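Local coordinates for DUF3863 domain-containing protein (Parabacteroides distasonis, PDB 3LM3), which is of unknown function but is probably a glycoside hydrolase or polysaccharide deacetylase, at residues A[45-48]-A[49-53]; A[333-336]-A[337-340]. All coordinates share one frame; numbering follows the deposited sequence. Where two conformers were deposited one is given.

Contact 1 of 2, residues A[45-48]-A[49-53]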
loop_
_atom_site.group_PDB
_atom_site.type_symbol
_atom_site.label_atom_id
_atom_site.label_comp_id
_atom_site.label_asym_id
_atom_site.label_seq_id
_atom_site.Cartn_x
_atom_site.Cartn_y
_atom_site.Cartn_z
ATOM N N ARG A 45 3.691 11.388 20.459
ATOM C CA ARG A 45 2.564 10.855 21.216
ATOM C C ARG A 45 2.851 9.492 21.854
ATOM O O ARG A 45 3.193 8.533 21.166
ATOM C CB ARG A 45 1.330 10.742 20.336
ATOM C CG ARG A 45 0.107 10.182 21.081
ATOM C CD ARG A 45 -0.859 9.619 20.083
ATOM N NE ARG A 45 -1.450 10.649 19.246
ATOM C CZ ARG A 45 -1.963 10.452 18.041
ATOM N NH1 ARG A 45 -1.908 9.266 17.439
ATOM N NH2 ARG A 45 -2.519 11.480 17.401
ATOM N N ASP A 46 2.658 9.401 23.159
ATOM C CA ASP A 46 2.786 8.161 23.919
ATOM C C ASP A 46 1.460 7.402 23.817
ATOM O O ASP A 46 0.438 7.860 24.339
ATOM C CB ASP A 46 3.119 8.483 25.367
ATOM C CG ASP A 46 3.169 7.269 26.270
ATOM O OD1 ASP A 46 2.865 6.140 25.860
ATOM O OD2 ASP A 46 3.522 7.411 27.472
ATOM N N GLU A 47 1.465 6.263 23.115
ATOM C CA GLU A 47 0.257 5.474 22.897
ATOM C C GLU A 47 0.186 4.188 23.706
ATOM O O GLU A 47 -0.630 3.307 23.385
ATOM C CB GLU A 47 0.108 5.150 21.407
ATOM C CG GLU A 47 -0.171 6.347 20.525
ATOM C CD GLU A 47 -0.345 5.972 19.086
ATOM O OE1 GLU A 47 0.200 4.910 18.687
ATOM O OE2 GLU A 47 -0.990 6.687 18.299
ATOM N N VAL A 48 1.003 4.041 24.755
ATOM C CA VAL A 48 0.925 2.850 25.572
ATOM C C VAL A 48 -0.504 2.555 26.027
ATOM O O VAL A 48 -0.978 1.433 25.903
ATOM C CB VAL A 48 1.921 2.930 26.742
ATOM C CG1 VAL A 48 1.629 1.851 27.765
ATOM C CG2 VAL A 48 3.358 2.857 26.180
ATOM N N ASP A 49 -1.217 3.572 26.506
ATOM C CA ASP A 49 -2.553 3.383 27.012
ATOM C C ASP A 49 -3.595 3.220 25.919
ATOM O O ASP A 49 -4.730 2.858 26.188
ATOM C CB ASP A 49 -2.929 4.550 27.931
ATOM C CG ASP A 49 -2.044 4.649 29.170
ATOM O OD1 ASP A 49 -1.360 3.672 29.567
ATOM O OD2 ASP A 49 -2.028 5.747 29.772
ATOM N N TRP A 50 -3.201 3.442 24.656
ATOM C CA TRP A 50 -4.088 3.337 23.507
ATOM C C TRP A 50 -4.103 1.913 22.926
ATOM O O TRP A 50 -4.849 1.632 21.975
ATOM C CB TRP A 50 -3.658 4.309 22.398
ATOM C CG TRP A 50 -3.642 5.768 22.778
ATOM C CD1 TRP A 50 -3.331 6.298 23.976
ATOM C CD2 TRP A 50 -3.923 6.864 21.909
ATOM N NE1 TRP A 50 -3.416 7.676 23.924
ATOM C CE2 TRP A 50 -3.776 8.045 22.660
ATOM C CE3 TRP A 50 -4.304 6.959 20.577
ATOM C CZ2 TRP A 50 -4.000 9.310 22.108
ATOM C CZ3 TRP A 50 -4.524 8.219 20.038
ATOM C CH2 TRP A 50 -4.373 9.357 20.800
ATOM N N HIS A 51 -3.281 1.033 23.512
ATOM C CA HIS A 51 -3.125 -0.341 23.072
ATOM C C HIS A 51 -3.555 -1.244 24.215
ATOM O O HIS A 51 -2.920 -1.280 25.260
ATOM C CB HIS A 51 -1.690 -0.647 22.638
ATOM C CG HIS A 51 -1.300 0.052 21.373
ATOM N ND1 HIS A 51 -0.888 1.364 21.337
ATOM C CD2 HIS A 51 -1.367 -0.358 20.084
ATOM C CE1 HIS A 51 -0.690 1.719 20.073
ATOM N NE2 HIS A 51 -0.965 0.686 19.293
ATOM N N THR A 52 -4.652 -1.958 24.016
ATOM C CA THR A 52 -5.185 -2.877 25.021
ATOM C C THR A 52 -5.514 -4.208 24.357
ATOM O O THR A 52 -5.841 -4.278 23.156
ATOM C CB THR A 52 -6.439 -2.361 25.752
ATOM O OG1 THR A 52 -7.548 -2.363 24.858
ATOM C CG2 THR A 52 -6.199 -0.976 26.345
ATOM N N LEU A 53 -5.459 -5.270 25.157
ATOM C CA LEU A 53 -5.881 -6.575 24.689
ATOM C C LEU A 53 -7.330 -6.544 24.217
ATOM O O LEU A 53 -7.640 -7.043 23.156
ATOM C CB LEU A 53 -5.716 -7.603 25.803
ATOM C CG LEU A 53 -6.309 -9.003 25.535
ATOM C CD1 LEU A 53 -5.689 -9.689 24.290
ATOM C CD2 LEU A 53 -6.147 -9.872 26.787
HETATM O O HOH W 1 -0.402 6.382 26.770
#
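Two hydrogen bonds from the 49-53 side converge on the backbone O of Glu-47 and fold this loop into a tight turn. Trp-50 N reaches it at 2.9 Å as the chain coils into a short 3-10 segment, and His-51 ND1 arrives from the opposite face of the carbonyl plane, 2.8 Å from Glu-47 O and almost straight (169°). The acceptor lies in the imidazole plane, so the bond fixes the ring's rotation. A histidine suits the position because its ND1, close to its own backbone, can turn back to a carbonyl four residues earlier.

Polar links also order the start of the turn. Asp-46 OD1 takes the N-H of Val-48 at 3.0 Å in an Asx turn, for which the short aspartate side chain is well fitted, while a water joins Asp-46 O to Asp-49 N.

The indole of Trp-50 supplies a flat apolar surface on which Arg-45 lies. Arg-45 CD sits 3.8 Å from the centroid of the six-membered ring, over its face, and the guanidinium plane is only 14° from that of the indole. Glu-47 CA makes a second CH-pi contact, with the five-membered ring.

A salt bridge fixes the arginine in this position. With its chain bent at chi3 (-67°), Arg-45 lays NH1 against Glu-47 OE2 at 2.9 Å, edge-on in the guanidinium plane. The buried carboxylate has further mates: OE1 pairs with Arg-30, and OE2 also accepts from Gln-289, so its negative charge is probably well balanced by the two arginines.

The turn lies in the loop between strand 21-29 of the five-stranded parallel sheet and helix 53-64, whose N-cap is Thr-52. His-51 and Val-48 lean on helix 86-102, while Trp-50 meets His-292 of helix 290-294.

Contact 2 of 2, residues A[333-336]-A[337-340]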
loop_
_atom_site.group_PDB
_atom_site.type_symbol
_atom_site.label_atom_id
_atom_site.label_comp_id
_atom_site.label_asym_id
_atom_site.label_seq_id
_atom_site.Cartn_x
_atom_site.Cartn_y
_atom_site.Cartn_z
ATOM N N TYR A 333 3.858 -14.802 -11.520
ATOM C CA TYR A 333 4.607 -13.795 -12.258
ATOM C C TYR A 333 6.061 -13.903 -11.860
ATOM O O TYR A 333 6.388 -13.733 -10.689
ATOM C CB TYR A 333 4.073 -12.381 -11.911
ATOM C CG TYR A 333 2.614 -12.160 -12.288
ATOM C CD1 TYR A 333 2.285 -11.691 -13.555
ATOM C CD2 TYR A 333 1.580 -12.452 -11.420
ATOM C CE1 TYR A 333 0.946 -11.517 -13.931
ATOM C CE2 TYR A 333 0.234 -12.286 -11.795
ATOM C CZ TYR A 333 -0.054 -11.814 -13.053
ATOM O OH TYR A 333 -1.372 -11.654 -13.430
ATOM N N LYS A 334 6.926 -14.195 -12.830
ATOM C CA LYS A 334 8.327 -14.469 -12.554
ATOM C C LYS A 334 9.297 -13.370 -12.965
ATOM O O LYS A 334 10.467 -13.394 -12.561
ATOM C CB LYS A 334 8.727 -15.768 -13.256
ATOM C CG LYS A 334 7.934 -17.002 -12.789
ATOM C CD LYS A 334 8.102 -17.218 -11.277
ATOM C CE LYS A 334 7.444 -18.465 -10.796
ATOM N NZ LYS A 334 7.559 -18.561 -9.319
ATOM N N SER A 335 8.833 -12.429 -13.778
ATOM C CA SER A 335 9.628 -11.237 -14.141
ATOM C C SER A 335 8.651 -10.125 -14.410
ATOM O O SER A 335 7.436 -10.344 -14.466
ATOM C CB SER A 335 10.493 -11.468 -15.371
ATOM O OG SER A 335 9.737 -11.303 -16.539
ATOM N N ASN A 336 9.160 -8.924 -14.617
ATOM C CA ASN A 336 8.284 -7.824 -14.924
ATOM C C ASN A 336 7.829 -7.780 -16.364
ATOM O O ASN A 336 7.048 -6.921 -16.729
ATOM C CB ASN A 336 8.929 -6.506 -14.506
ATOM C CG ASN A 336 9.152 -6.425 -12.999
ATOM O OD1 ASN A 336 8.302 -6.866 -12.203
ATOM N ND2 ASN A 336 10.276 -5.851 -12.586
ATOM N N ASP A 337 8.250 -8.753 -17.166
ATOM C CA ASP A 337 7.678 -8.905 -18.497
ATOM C C ASP A 337 6.310 -9.575 -18.455
ATOM O O ASP A 337 5.601 -9.587 -19.462
ATOM C CB ASP A 337 8.579 -9.765 -19.381
ATOM C CG ASP A 337 9.918 -9.126 -19.667
ATOM O OD1 ASP A 337 9.981 -7.892 -19.819
ATOM O OD2 ASP A 337 10.890 -9.907 -19.806
ATOM N N ASP A 338 5.955 -10.157 -17.316
ATOM C CA ASP A 338 4.786 -11.020 -17.205
ATOM C C ASP A 338 3.497 -10.273 -16.853
ATOM O O ASP A 338 2.424 -10.878 -16.902
ATOM C CB ASP A 338 5.017 -12.109 -16.144
ATOM C CG ASP A 338 6.053 -13.127 -16.552
ATOM O OD1 ASP A 338 6.443 -13.175 -17.747
ATOM O OD2 ASP A 338 6.459 -13.923 -15.663
ATOM N N TRP A 339 3.596 -8.991 -16.495
ATOM C CA TRP A 339 2.427 -8.215 -16.102
ATOM C C TRP A 339 2.306 -6.920 -16.884
ATOM O O TRP A 339 3.263 -6.408 -17.436
ATOM C CB TRP A 339 2.421 -7.903 -14.600
ATOM C CG TRP A 339 3.646 -7.204 -14.090
ATOM C CD1 TRP A 339 4.737 -7.791 -13.519
ATOM C CD2 TRP A 339 3.900 -5.785 -14.068
ATOM N NE1 TRP A 339 5.638 -6.848 -13.140
ATOM C CE2 TRP A 339 5.165 -5.607 -13.483
ATOM C CE3 TRP A 339 3.187 -4.663 -14.475
ATOM C CZ2 TRP A 339 5.737 -4.354 -13.322
ATOM C CZ3 TRP A 339 3.760 -3.411 -14.299
ATOM C CH2 TRP A 339 5.031 -3.275 -13.750
ATOM N N ASN A 340 1.076 -6.426 -16.952
ATOM C CA ASN A 340 0.752 -5.207 -17.656
ATOM C C ASN A 340 -0.601 -4.806 -17.088
ATOM O O ASN A 340 -1.586 -5.482 -17.338
ATOM C CB ASN A 340 0.710 -5.466 -19.172
ATOM C CG ASN A 340 0.516 -4.217 -19.985
ATOM O OD1 ASN A 340 -0.072 -3.258 -19.543
ATOM N ND2 ASN A 340 1.041 -4.238 -21.217
HETATM O O HOH W 2 9.252 -13.599 -17.732
HETATM O O HOH W 3 5.513 -5.297 -18.373
#
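Asn-336 and Trp-339 lie side by side and point the same way, the amide turned 74° from the indole. Asn-336 OD1 comes to the indole edge, where Trp-339 NE1 donates to it at 2.8 Å in the ring plane, while the backbone O of Asn-336 stands over one face near the rim. Trp-339 CG is held between its own backbone N and carbonyl carbon (chi1 56°), which swings the ring back over the turn. The short asparagine can satisfy the indole with its oxygen while its ND2 donates to the carbonyls of Tyr-193 and Ala-203. A phenylalanine in place of Trp-339 would probably leave Asn-336 OD1 without its indole donor and its amide less firmly set.

Tyr-333 and Asp-338 slide past each other in opposite directions. The tyrosine ring turns an edge to the backbone O of Asp-338, 3.4 Å from CE1, and its CD1 meets Trp-339 CB at 3.9 Å, the two aromatic side chains crossing at about a right angle. Asp-338 sends its carboxylate back to the start of the loop: OD2 accepts from Lys-334 N at 2.9 Å, and Ser-335 N adds a weak bond.

Ser-335 to Asp-338 form a type I beta turn, closed by Asp-338 N to Ser-335 O at 3.2 Å. Ser-335 OG accepts from Asp-337 N at 3.0 Å, a task suited to a short hydroxyl side chain, and a water links OG to Asp-338 OD1.

This turn carries the chain from helix 322-332 to strand 341-346, an edge strand of the four-stranded antiparallel sheet. Tyr-333 stacks on Trp-329 of that helix, Trp-339 meets both Trp-329 and Tyr-341 of the strand, and Asp-337 pairs with Lys-365.

How the contacts relate
The two contacts lie on opposite sides of the chain's centre, their centres about 42 Å apart, and share no helix or strand. Contact 1 leads from the larger parallel sheet into a helix; contact 2 leaves a helix for the antiparallel sheet. Each is a partly buried turn with solvent-facing acidic residues, but the chemistry differs. In contact 1 the tryptophan is partly exposed, a surface for an arginine that is salt-bridged to a buried glutamate. In contact 2 it is buried among other aromatic rings; aspartate and serine side chains take backbone N-H groups, as an aspartate does in contact 1, while an asparagine takes the indole N-H.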